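Local coordinates for glucose-6-phosphate isomerase (Chlamydia trachomatis D/UW-3/CX, PDB 6OTU) that catalyses the reversible isomerisation of glucose-6-phosphate to fructose-6-phosphate, a step of glycolysis and gluconeogenesis, at the interface of chains A and B. Numbering follows the deposited sequence. Chains: chain A/B, Glucose-6-phosphate isomerase.

The interface of chains A and B. Residues chain A 157-158, 215, 217, 497, 501; chain B 385-386.
B:Gln385 and B:His386 end the short 3-10 helix 383-386 of chain B, which meets A:Val497 and A:Lys501 of helix 495-511, the start of helix 216-231 with A:Glu217, and the loops that hold A:Ile157 and A:Thr215. Here one subunit lends the active-site histidine B:His386 to the catalytic pocket of the other. With CG anti to its carbonyl carbon (chi1 -54°), the ring of B:His386 extends into chain A and brings NE2 to A:Glu217. Its NE2 donates a hydrogen bond of 2.7 Å to the carboxylate oxygen OE1 of A:Glu217. The bond is moderately bent, 152° at the hydrogen. OE1 is met from above the carboxylate plane, and the ring and carboxylate planes are 63° apart. This bond limits rotation of the imidazole about CB-CG. A:Ile157 covers one ring face with CG2, offset toward the rim, and its CD1 lies 3.4 Å from CD2 of B:His386. Water 1 sits over the centre of the opposite face. It bridges the backbone oxygens of A:Val497 and B:Gln385, tying the two chains together. A:Val497 also packs its methyl CG1 3.8 Å from CA of B:His386. The extended chain of A:Lys501, another active-site residue, crosses the side chain of B:His386 at about a right angle, with CE 3.8 Å from ND1 of B:His386. The side-chain nitrogen NZ of A:Lys501 donates a 3.0 Å hydrogen bond to the hydroxyl OG1 of A:Thr215, whose methyl CG2 lies 3.7 Å from CE1 of B:His386.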
loop_
_atom_site.group_PDB
_atom_site.type_symbol
_atom_site.label_atom_id
_atom_site.label_comp_id
_atom_site.label_asym_id
_atom_site.label_seq_id
_atom_site.Cartn_x
_atom_site.Cartn_y
_atom_site.Cartn_z
ATOM N N ILE A 157 -9.265 0.148 15.246
ATOM C CA ILE A 157 -9.076 0.709 13.917
ATOM C C ILE A 157 -8.086 1.860 14.001
ATOM O O ILE A 157 -7.841 2.417 15.075
ATOM C CB ILE A 157 -10.437 1.162 13.316
ATOM C CG1 ILE A 157 -10.352 1.404 11.794
ATOM C CG2 ILE A 157 -10.987 2.348 14.087
ATOM C CD1 ILE A 157 -11.740 1.563 11.117
ATOM N N GLY A 158 -7.499 2.204 12.849
ATOM C CA GLY A 158 -6.602 3.353 12.802
ATOM C C GLY A 158 -5.379 3.146 13.679
ATOM O O GLY A 158 -4.730 2.097 13.634
ATOM N N THR A 215 -15.548 4.996 19.261
ATOM C CA THR A 215 -15.479 4.874 17.810
ATOM C C THR A 215 -16.457 3.812 17.298
ATOM O O THR A 215 -16.582 2.730 17.874
ATOM C CB THR A 215 -14.056 4.536 17.391
ATOM O OG1 THR A 215 -13.147 5.407 18.077
ATOM C CG2 THR A 215 -13.889 4.710 15.884
ATOM N N GLU A 217 -16.495 1.696 14.824
ATOM C CA GLU A 217 -16.037 0.393 14.350
ATOM C C GLU A 217 -15.738 -0.576 15.490
ATOM O O GLU A 217 -16.316 -1.676 15.512
ATOM C CB GLU A 217 -14.838 0.568 13.413
ATOM C CG GLU A 217 -15.181 1.172 12.079
ATOM C CD GLU A 217 -15.013 2.683 12.056
ATOM O OE1 GLU A 217 -14.686 3.221 10.974
ATOM O OE2 GLU A 217 -15.221 3.341 13.105
ATOM N N VAL A 497 -9.853 13.493 10.666
ATOM C CA VAL A 497 -10.350 12.218 11.185
ATOM C C VAL A 497 -11.534 12.436 12.126
ATOM O O VAL A 497 -12.485 11.645 12.132
ATOM C CB VAL A 497 -9.216 11.446 11.872
ATOM C CG1 VAL A 497 -9.762 10.165 12.523
ATOM C CG2 VAL A 497 -8.116 11.118 10.872
ATOM N N LYS A 501 -15.348 10.719 11.771
ATOM C CA LYS A 501 -16.195 10.153 12.811
ATOM C C LYS A 501 -17.508 10.914 12.935
ATOM O O LYS A 501 -18.553 10.306 13.202
ATOM C CB LYS A 501 -15.455 10.133 14.145
ATOM C CG LYS A 501 -14.130 9.393 14.084
ATOM C CD LYS A 501 -13.613 9.134 15.470
ATOM C CE LYS A 501 -12.347 8.353 15.399
ATOM N NZ LYS A 501 -11.959 7.846 16.737
ATOM N N GLN B 385 -10.398 6.285 6.497
ATOM C CA GLN B 385 -10.957 7.484 7.135
ATOM C C GLN B 385 -10.249 7.852 8.443
ATOM O O GLN B 385 -10.318 9.012 8.874
ATOM C CB GLN B 385 -12.460 7.293 7.415
ATOM C CG GLN B 385 -13.244 6.756 6.225
ATOM C CD GLN B 385 -14.689 6.445 6.534
ATOM O OE1 GLN B 385 -15.486 6.178 5.628
ATOM N NE2 GLN B 385 -15.042 6.467 7.818
ATOM N N HIS B 386 -9.579 6.901 9.089
ATOM C CA HIS B 386 -8.926 7.153 10.363
ATOM C C HIS B 386 -7.444 7.444 10.216
ATOM O O HIS B 386 -6.756 7.642 11.228
ATOM C CB HIS B 386 -9.121 5.961 11.310
ATOM C CG HIS B 386 -10.554 5.580 11.506
ATOM N ND1 HIS B 386 -11.259 5.902 12.646
ATOM C CD2 HIS B 386 -11.424 4.926 10.696
ATOM C CE1 HIS B 386 -12.498 5.454 12.539
ATOM N NE2 HIS B 386 -12.630 4.874 11.359
HETATM O O HOH W 1 -12.657 9.196 10.727
#